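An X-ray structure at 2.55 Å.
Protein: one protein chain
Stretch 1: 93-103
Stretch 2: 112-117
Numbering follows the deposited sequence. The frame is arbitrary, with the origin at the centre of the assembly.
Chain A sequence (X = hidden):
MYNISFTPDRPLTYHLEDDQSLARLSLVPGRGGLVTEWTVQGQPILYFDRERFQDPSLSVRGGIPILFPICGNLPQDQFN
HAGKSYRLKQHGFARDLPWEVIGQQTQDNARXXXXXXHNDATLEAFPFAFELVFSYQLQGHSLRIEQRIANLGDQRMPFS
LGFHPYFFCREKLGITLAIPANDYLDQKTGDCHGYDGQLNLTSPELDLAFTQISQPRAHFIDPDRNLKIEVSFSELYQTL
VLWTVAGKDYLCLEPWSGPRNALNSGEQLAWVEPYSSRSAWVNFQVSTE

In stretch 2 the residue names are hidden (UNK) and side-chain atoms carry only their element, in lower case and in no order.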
# COMPACT_ATOMS: atom_id res chain seq x y z
N PHE A 93 -6.27 -10.23 -2.39
CA PHE A 93 -5.46 -11.32 -1.87
C PHE A 93 -3.96 -11.13 -2.01
O PHE A 93 -3.18 -11.91 -1.46
CB PHE A 93 -5.87 -12.62 -2.57
CG PHE A 93 -6.05 -12.46 -4.06
CD1 PHE A 93 -4.96 -12.19 -4.89
CD2 PHE A 93 -7.33 -12.58 -4.63
CE1 PHE A 93 -5.12 -12.04 -6.27
CE2 PHE A 93 -7.51 -12.44 -6.01
CZ PHE A 93 -6.41 -12.17 -6.84
N ALA A 94 -3.55 -10.11 -2.75
CA ALA A 94 -2.14 -9.87 -2.96
C ALA A 94 -1.42 -9.76 -1.61
O ALA A 94 -0.32 -10.31 -1.43
CB ALA A 94 -1.94 -8.61 -3.77
N ARG A 95 -2.06 -9.07 -0.67
CA ARG A 95 -1.48 -8.87 0.66
C ARG A 95 -1.28 -10.19 1.40
O ARG A 95 -0.35 -10.32 2.19
CB ARG A 95 -2.41 -7.98 1.48
CG ARG A 95 -3.65 -8.72 1.95
CD ARG A 95 -4.86 -7.84 2.14
NE ARG A 95 -4.80 -7.04 3.34
CZ ARG A 95 -5.85 -6.80 4.12
NH1 ARG A 95 -7.03 -7.32 3.82
NH2 ARG A 95 -5.71 -6.05 5.19
N ASP A 96 -2.17 -11.15 1.14
CA ASP A 96 -2.18 -12.46 1.78
C ASP A 96 -1.39 -13.60 1.14
O ASP A 96 -1.43 -14.72 1.63
CB ASP A 96 -3.62 -12.95 1.90
CG ASP A 96 -4.55 -11.90 2.46
OD1 ASP A 96 -4.32 -11.44 3.60
OD2 ASP A 96 -5.52 -11.54 1.76
N LEU A 97 -0.67 -13.33 0.05
CA LEU A 97 0.07 -14.39 -0.63
C LEU A 97 1.57 -14.19 -0.75
O LEU A 97 2.07 -13.06 -0.69
CB LEU A 97 -0.47 -14.59 -2.05
CG LEU A 97 -1.90 -15.09 -2.19
CD1 LEU A 97 -2.35 -14.81 -3.61
CD2 LEU A 97 -2.00 -16.56 -1.84
N PRO A 98 2.31 -15.29 -0.92
CA PRO A 98 3.77 -15.14 -1.04
C PRO A 98 4.15 -14.76 -2.47
O PRO A 98 3.54 -15.24 -3.42
CB PRO A 98 4.30 -16.51 -0.64
CG PRO A 98 3.17 -17.45 -1.05
CD PRO A 98 1.94 -16.69 -0.63
N TRP A 99 5.14 -13.88 -2.58
CA TRP A 99 5.68 -13.42 -3.86
C TRP A 99 7.08 -14.04 -4.00
O TRP A 99 7.69 -14.43 -2.99
CB TRP A 99 5.81 -11.89 -3.84
CG TRP A 99 4.49 -11.13 -3.78
CD1 TRP A 99 3.46 -11.33 -2.89
CD2 TRP A 99 4.10 -10.01 -4.59
NE1 TRP A 99 2.47 -10.39 -3.09
CE2 TRP A 99 2.84 -9.57 -4.13
CE3 TRP A 99 4.70 -9.33 -5.67
CZ2 TRP A 99 2.17 -8.48 -4.70
CZ3 TRP A 99 4.03 -8.24 -6.24
CH2 TRP A 99 2.78 -7.83 -5.75
N GLU A 100 7.59 -14.16 -5.23
CA GLU A 100 8.92 -14.74 -5.44
C GLU A 100 9.89 -13.65 -5.88
O GLU A 100 9.50 -12.73 -6.61
CB GLU A 100 8.91 -15.78 -6.56
CG GLU A 100 7.71 -16.68 -6.61
CD GLU A 100 7.68 -17.55 -7.85
OE1 GLU A 100 7.67 -16.99 -8.98
OE2 GLU A 100 7.67 -18.79 -7.70
N VAL A 101 11.14 -13.76 -5.45
CA VAL A 101 12.15 -12.80 -5.88
C VAL A 101 12.66 -13.27 -7.25
O VAL A 101 13.17 -14.38 -7.38
CB VAL A 101 13.33 -12.74 -4.90
CG1 VAL A 101 14.31 -11.66 -5.33
CG2 VAL A 101 12.83 -12.47 -3.50
N ILE A 102 12.49 -12.43 -8.27
CA ILE A 102 12.93 -12.78 -9.61
C ILE A 102 13.99 -11.82 -10.12
O ILE A 102 14.23 -11.72 -11.32
CB ILE A 102 11.76 -12.77 -10.63
CG1 ILE A 102 11.33 -11.33 -10.92
CG2 ILE A 102 10.59 -13.58 -10.08
CD1 ILE A 102 10.54 -11.18 -12.20
N GLY A 103 14.63 -11.10 -9.20
CA GLY A 103 15.65 -10.17 -9.62
C GLY A 103 16.27 -9.35 -8.50
O GLY A 103 15.69 -9.19 -7.42
N UNK A 112 15.08 -4.67 -5.39
CA UNK A 112 14.57 -6.03 -5.26
C UNK A 112 13.32 -6.20 -6.15
O UNK A 112 12.39 -5.40 -6.07
c UNK A 112 15.77 -8.19 -3.22
c UNK A 112 14.23 -6.33 -3.80
c UNK A 112 13.64 -8.70 -4.30
c UNK A 112 14.33 -7.79 -3.32
N UNK A 113 13.32 -7.23 -6.98
CA UNK A 113 12.20 -7.49 -7.88
C UNK A 113 11.38 -8.73 -7.50
O UNK A 113 11.88 -9.85 -7.48
o UNK A 113 13.33 -6.19 -11.11
c UNK A 113 13.12 -6.28 -9.89
c UNK A 113 12.73 -7.62 -9.31
o UNK A 113 13.21 -5.31 -9.11
N UNK A 114 10.10 -8.50 -7.20
CA UNK A 114 9.20 -9.57 -6.77
C UNK A 114 8.09 -9.87 -7.76
O UNK A 114 7.64 -9.00 -8.51
c UNK A 114 10.57 -9.90 -4.12
c UNK A 114 8.78 -8.51 -3.06
c UNK A 114 9.55 -8.78 -4.34
c UNK A 114 8.57 -9.19 -5.43
N UNK A 115 7.61 -11.11 -7.72
CA UNK A 115 6.56 -11.54 -8.62
C UNK A 115 5.41 -12.26 -7.94
O UNK A 115 5.60 -13.14 -7.08
n UNK A 115 4.63 -16.69 -12.90
n UNK A 115 5.89 -16.73 -10.97
n UNK A 115 5.92 -14.88 -12.34
c UNK A 115 6.13 -13.27 -10.47
c UNK A 115 5.48 -16.10 -12.07
c UNK A 115 7.15 -12.44 -9.70
c UNK A 115 6.85 -14.13 -11.51
N UNK A 116 4.20 -11.88 -8.35
CA UNK A 116 2.98 -12.49 -7.86
C UNK A 116 2.16 -12.93 -9.06
O UNK A 116 1.72 -12.11 -9.87
c UNK A 116 1.09 -13.56 -6.00
c UNK A 116 2.17 -11.52 -7.01
c UNK A 116 0.21 -11.24 -5.50
c UNK A 116 0.84 -12.15 -6.55
N UNK A 117 1.98 -14.24 -9.16
CA UNK A 117 1.24 -14.83 -10.26
C UNK A 117 -0.08 -15.41 -9.81
O UNK A 117 -0.23 -15.89 -8.68
c UNK A 117 2.06 -15.94 -10.91
o UNK A 117 1.29 -16.66 -11.86

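Position 112 carries four side-chain carbons and no polar atom, with a fork at the second carbon. One branch end lies 3.2 Å from V101 CG1, a tight apolar contact. Four carbons branched at the gamma position make leucine, L112. Its CA-to-CB bond points sideways, and it is the end of the side chain that comes nearer to stretch 1.

Position 113 has two carbons, the second carrying two oxygens: a short carboxylate, with its CB 4.3 Å from I102 CG1. This is aspartate, D113. Neither carboxylate oxygen bonds to stretch 1; both are satisfied by residues just beyond the two stretches. The hydrogen bonds D113 makes to stretch 1 all come from its backbone. I102 N donates to D113 O at 2.8 Å, and D113 N donates to G103 O at 3.1 Å. At G103, whose CA is the nearest of stretch 1 to D113 CA, an ideal CB would sit just 3.1 Å from D113 CB, leaving little room for one.

Position 114 again shows four carbons forked at the second. Its CB is 3.9 Å from W99 CE3, and one branch end reaches 3.5 Å from V101 CG2. This is leucine, L114, paired with V101 in a non-hydrogen-bonded bridge, where the CA atoms come to 4.5 Å and both side chains share one face of the sheet. The backbone still has a lesser contact here, L114 CA to E100 O at 3.2 Å.

Position 115 is a long chain: three carbons, a nitrogen, then a carbon holding two more nitrogens. One terminal nitrogen lies 2.7 Å from E100 OE1, and the CB packs 3.6 Å from I102 CG2. That guanidinium identifies arginine, R115. The first three chi angles are all t, so the chain is extended, and R115 NH1 meets E100 OE1 in a hydrogen-bonded salt bridge, with the carboxylate oxygen at the edge of the guanidinium, near its plane. NE and NH2 are bonded elsewhere in the structure. The backbones pair as well: E100 N to R115 O is 2.9 Å, and R115 N to E100 O is 2.7 Å.

Position 116 has four carbons forked at the second, and its CA-to-CB bond points toward stretch 1. Its CB stands 3.4 Å from the centroid of the W99 six-membered ring, almost on the ring normal, a CH-pi contact. The residue is leucine, L116. L116 CD2 touches W99 CE2 at 3.4 Å and A94 CB at 3.8 Å.

Position 117 holds one carbon and one oxygen and makes no contact with stretch 1: serine, S117.

The contact works as antiparallel pairing with a different chemistry on each face. Where stretch 1 is still loop, the packing passes to L116 and the W99 ring, which is itself held by a hydrogen bond from W99 NE1 to A94 O at 3.2 Å. The rule to read is that backbone bonds accompany an antiparallel register in which V101 meets L114 on one apolar face and E100 meets R115, charge to charge, on the other.

Stretch 2, residues 112-117: LDLRLS
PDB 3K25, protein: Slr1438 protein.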